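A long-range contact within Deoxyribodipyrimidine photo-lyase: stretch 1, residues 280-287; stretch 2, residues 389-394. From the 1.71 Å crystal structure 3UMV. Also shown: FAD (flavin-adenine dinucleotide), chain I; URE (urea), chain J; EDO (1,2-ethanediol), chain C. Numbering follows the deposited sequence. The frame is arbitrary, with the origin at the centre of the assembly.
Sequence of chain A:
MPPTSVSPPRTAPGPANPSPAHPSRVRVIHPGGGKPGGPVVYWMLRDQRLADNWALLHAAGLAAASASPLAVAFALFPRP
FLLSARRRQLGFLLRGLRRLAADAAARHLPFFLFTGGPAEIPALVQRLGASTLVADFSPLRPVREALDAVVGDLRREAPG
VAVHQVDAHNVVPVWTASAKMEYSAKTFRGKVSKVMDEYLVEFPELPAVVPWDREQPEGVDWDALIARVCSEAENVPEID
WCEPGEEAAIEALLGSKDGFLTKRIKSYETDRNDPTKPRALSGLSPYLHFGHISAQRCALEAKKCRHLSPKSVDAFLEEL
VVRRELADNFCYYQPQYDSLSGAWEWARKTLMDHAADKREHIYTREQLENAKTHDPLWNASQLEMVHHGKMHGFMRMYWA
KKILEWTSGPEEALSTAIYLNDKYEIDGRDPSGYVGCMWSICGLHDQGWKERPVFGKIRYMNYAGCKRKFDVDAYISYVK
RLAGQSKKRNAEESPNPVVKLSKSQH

Stretch 1 280-287: ALSGLSPY
Stretch 2 (389-394) GKMHGF

The two stretches, at least 104 residues apart in sequence, meet in a small contact without direct hydrogen bonds, joined by van der Waals contacts and by the FAD pyrophosphate that both of them bind. They bury 253 Å² between them, both sides summed, and their backbones stay well apart: CA of L281 lies 8.3 Å from CA of H392, and CA of P286 lies 8.6 Å from CA of K390. Side chains therefore span the gap.

Stretch 1 is a loop or turn that leads into a helix, with S285, P286 and Y287 helical. L281 is extended (phi/psi -71/154), G283 turns with positive phi (71/23), and S285 to Y287 have phi/psi near -60/-42. Successive amides from S282 to S285 donate to the phosphates: S282 N to FAD O2A (2.8 Å), G283 N to FAD O2P (2.9 Å) and S285 N to FAD O1P (2.9 Å), with a weak bond from L284 N to FAD O1P (3.3 Å). S282, chi1 p, adds a bond from its OG to FAD O2A (2.8 Å), and the same OG accepts from L284 N (3.1 Å).

Stretch 2 begins at G389, the first residue after a helix to leave helical phi/psi, with positive phi (85/8), continues extended through K390 (-155/101), M391 (-77/143) and H392 (-58/135), and turns helical in phi/psi at G393 and F394. K390 points toward stretch 1 and is straight until its last torsion (t, t, t, m). Its NZ donates to FAD O2P (2.8 Å), FAD O5' (3.0 Å) and 1,2-ethanediol O2 (3.1 Å). FAD O2P thus receives both K390 NZ and G283 N, one from each stretch. The carbon next to the ammonium, K390 CE, rests against G283 and the first helical residues: it lies 3.4 Å from S285 OG, 4.1 Å from G283 CA and 4.4 Å from P286 CD. S285, chi1 p, points toward stretch 2, but its OG is hydrogen-bonded elsewhere in the structure.

L281 (m, t) points toward stretch 2 and supplies the second area of packing. Its CD1 sits 3.5 Å from H392 ND1, obliquely to the ring, 3.9 Å from K390 NZ and 4.0 Å from G393 N. H392 (chi1 t, chi2 95°) leaves its backbone sideways, yet its ring comes nearer, and urea N1 lies at the ring's edge. G393 CA lies 3.4 Å from FAD O4'; a CB there would clash with that oxygen. M391 (t, t, m) points away from stretch 1, as L284 (m, t) does from stretch 2.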

# COMPACT_ATOMS: atom_id res chain seq x y z
N ALA A 280 -17.02 -6.38 -9.07
CA ALA A 280 -16.21 -7.51 -9.50
C ALA A 280 -14.80 -7.47 -8.93
O ALA A 280 -14.17 -8.51 -8.75
CB ALA A 280 -16.17 -7.59 -11.02
N LEU A 281 -14.30 -6.27 -8.65
CA LEU A 281 -12.99 -6.12 -8.03
C LEU A 281 -13.06 -6.57 -6.57
O LEU A 281 -14.11 -6.51 -5.94
CB LEU A 281 -12.53 -4.66 -8.10
CG LEU A 281 -12.49 -4.12 -9.53
CD1 LEU A 281 -11.92 -2.71 -9.55
CD2 LEU A 281 -11.66 -5.04 -10.41
N SER A 282 -11.93 -7.00 -6.01
CA SER A 282 -11.93 -7.52 -4.64
C SER A 282 -12.27 -6.45 -3.60
O SER A 282 -12.84 -6.76 -2.56
CB SER A 282 -10.59 -8.18 -4.29
OG SER A 282 -9.57 -7.22 -4.06
N GLY A 283 -11.91 -5.19 -3.87
CA GLY A 283 -12.07 -4.13 -2.89
C GLY A 283 -11.08 -4.27 -1.74
O GLY A 283 -11.29 -3.75 -0.63
N LEU A 284 -9.98 -4.97 -2.00
CA LEU A 284 -8.99 -5.28 -0.96
C LEU A 284 -7.92 -4.23 -0.76
O LEU A 284 -7.31 -4.16 0.31
CB LEU A 284 -8.32 -6.63 -1.23
CG LEU A 284 -9.19 -7.86 -1.00
CD1 LEU A 284 -8.44 -9.09 -1.49
CD2 LEU A 284 -9.52 -7.99 0.49
N SER A 285 -7.67 -3.41 -1.79
CA SER A 285 -6.53 -2.49 -1.73
C SER A 285 -6.53 -1.53 -0.52
O SER A 285 -5.47 -1.21 0.01
CB SER A 285 -6.38 -1.71 -3.03
OG SER A 285 -7.48 -0.84 -3.25
N PRO A 286 -7.70 -1.08 -0.07
CA PRO A 286 -7.61 -0.19 1.11
C PRO A 286 -6.99 -0.93 2.29
O PRO A 286 -6.06 -0.45 2.94
CB PRO A 286 -9.08 0.15 1.40
CG PRO A 286 -9.80 -0.09 0.10
CD PRO A 286 -9.08 -1.20 -0.59
N TYR A 287 -7.49 -2.13 2.54
CA TYR A 287 -6.99 -2.98 3.61
C TYR A 287 -5.53 -3.41 3.43
O TYR A 287 -4.75 -3.40 4.38
CB TYR A 287 -7.90 -4.20 3.72
CG TYR A 287 -9.34 -3.83 3.99
CD1 TYR A 287 -10.35 -4.10 3.06
CD2 TYR A 287 -9.70 -3.23 5.19
CE1 TYR A 287 -11.67 -3.75 3.31
CE2 TYR A 287 -11.02 -2.89 5.44
CZ TYR A 287 -12.00 -3.16 4.52
OH TYR A 287 -13.30 -2.82 4.80
N GLY A 389 -13.21 7.61 -3.69
CA GLY A 389 -11.92 7.29 -3.09
C GLY A 389 -11.23 6.03 -3.62
O GLY A 389 -10.21 5.59 -3.09
N LYS A 390 -11.77 5.45 -4.68
CA LYS A 390 -11.14 4.28 -5.27
C LYS A 390 -11.57 4.22 -6.73
O LYS A 390 -12.69 3.81 -7.04
CB LYS A 390 -11.52 3.00 -4.51
CG LYS A 390 -10.81 1.73 -4.99
CD LYS A 390 -11.19 0.51 -4.13
CE LYS A 390 -10.58 -0.78 -4.66
NZ LYS A 390 -11.19 -1.23 -5.97
N MET A 391 -10.70 4.66 -7.62
CA MET A 391 -11.01 4.67 -9.05
C MET A 391 -10.87 3.26 -9.57
O MET A 391 -9.98 2.53 -9.13
CB MET A 391 -10.06 5.58 -9.81
CG MET A 391 -10.38 5.70 -11.29
SD MET A 391 -9.10 6.56 -12.23
CE MET A 391 -8.87 8.03 -11.24
N HIS A 392 -11.74 2.86 -10.49
CA HIS A 392 -11.69 1.52 -11.03
C HIS A 392 -10.33 1.24 -11.68
O HIS A 392 -9.81 2.07 -12.43
CB HIS A 392 -12.81 1.31 -12.06
CG HIS A 392 -12.83 -0.07 -12.61
ND1 HIS A 392 -13.63 -1.07 -12.09
CD2 HIS A 392 -12.13 -0.64 -13.63
CE1 HIS A 392 -13.42 -2.19 -12.75
NE2 HIS A 392 -12.53 -1.95 -13.70
N GLY A 393 -9.78 0.06 -11.40
CA GLY A 393 -8.43 -0.28 -11.82
C GLY A 393 -8.17 -0.10 -13.30
O GLY A 393 -7.09 0.36 -13.71
N PHE A 394 -9.13 -0.47 -14.13
CA PHE A 394 -8.94 -0.28 -15.56
C PHE A 394 -8.91 1.22 -15.88
O PHE A 394 -8.09 1.69 -16.66
CB PHE A 394 -10.03 -0.98 -16.38
CG PHE A 394 -9.81 -0.85 -17.86
CD1 PHE A 394 -9.06 -1.80 -18.54
CD2 PHE A 394 -10.32 0.23 -18.56
CE1 PHE A 394 -8.84 -1.68 -19.90
CE2 PHE A 394 -10.10 0.35 -19.92
CZ PHE A 394 -9.36 -0.61 -20.59
PA FAD I . -8.20 -6.17 -7.60
O1A FAD I . -8.34 -6.27 -9.09
O2A FAD I . -9.22 -6.95 -6.82
O5B FAD I . -6.71 -6.61 -7.22
C5B FAD I . -6.41 -7.25 -6.00
C4B FAD I . -5.06 -6.77 -5.47
O4B FAD I . -4.01 -6.99 -6.39
C3B FAD I . -5.05 -5.27 -5.24
O3B FAD I . -5.61 -4.93 -4.00
C2B FAD I . -3.58 -4.98 -5.28
O2B FAD I . -2.98 -5.39 -4.07
C1B FAD I . -3.10 -5.91 -6.36
N9A FAD I . -3.06 -5.24 -7.66
C8A FAD I . -4.03 -5.21 -8.63
N7A FAD I . -3.55 -4.48 -9.67
C5A FAD I . -2.30 -4.03 -9.36
C6A FAD I . -1.35 -3.26 -10.04
N6A FAD I . -1.52 -2.86 -11.29
N1A FAD I . -0.14 -2.99 -9.44
C2A FAD I . 0.13 -3.49 -8.18
N3A FAD I . -0.81 -4.25 -7.52
C4A FAD I . -1.99 -4.52 -8.11
N1 FAD I . -2.75 0.39 -6.37
C2 FAD I . -2.69 0.70 -5.04
O2 FAD I . -2.75 -0.23 -4.24
N3 FAD I . -2.55 2.01 -4.63
C4 FAD I . -2.48 3.03 -5.56
O4 FAD I . -2.36 4.21 -5.19
C4X FAD I . -2.53 2.71 -6.91
N5 FAD I . -2.49 3.68 -7.88
C5X FAD I . -2.52 3.34 -9.22
C6 FAD I . -2.43 4.34 -10.20
C7 FAD I . -2.47 3.99 -11.55
C7M FAD I . -2.37 5.08 -12.59
C8 FAD I . -2.60 2.65 -11.91
C8M FAD I . -2.65 2.22 -13.35
C9 FAD I . -2.69 1.67 -10.93
C9A FAD I . -2.65 2.02 -9.60
N10 FAD I . -2.74 1.04 -8.63
C10 FAD I . -2.68 1.40 -7.30
C1' FAD I . -2.89 -0.43 -8.98
C2' FAD I . -4.38 -0.92 -9.10
O2' FAD I . -5.20 -0.07 -9.91
C3' FAD I . -5.08 -1.11 -7.75
O3' FAD I . -4.28 -1.90 -6.92
C4' FAD I . -6.45 -1.79 -7.88
O4' FAD I . -7.29 -1.01 -8.71
C5' FAD I . -7.04 -1.94 -6.47
O5' FAD I . -8.39 -2.31 -6.43
P FAD I . -8.79 -3.78 -5.93
O1P FAD I . -8.13 -4.09 -4.61
O2P FAD I . -10.30 -3.89 -5.88
O3P FAD I . -8.19 -4.59 -7.19
C URE J . -14.21 0.46 -7.94
O URE J . -14.01 1.64 -8.26
N1 URE J . -15.06 -0.28 -8.62
N2 URE J . -13.70 -0.00 -6.83
C1 EDO C . -15.43 -0.58 -3.78
O1 EDO C . -15.01 0.34 -4.71
C2 EDO C . -14.65 -1.67 -3.55
O2 EDO C . -13.85 -2.10 -4.59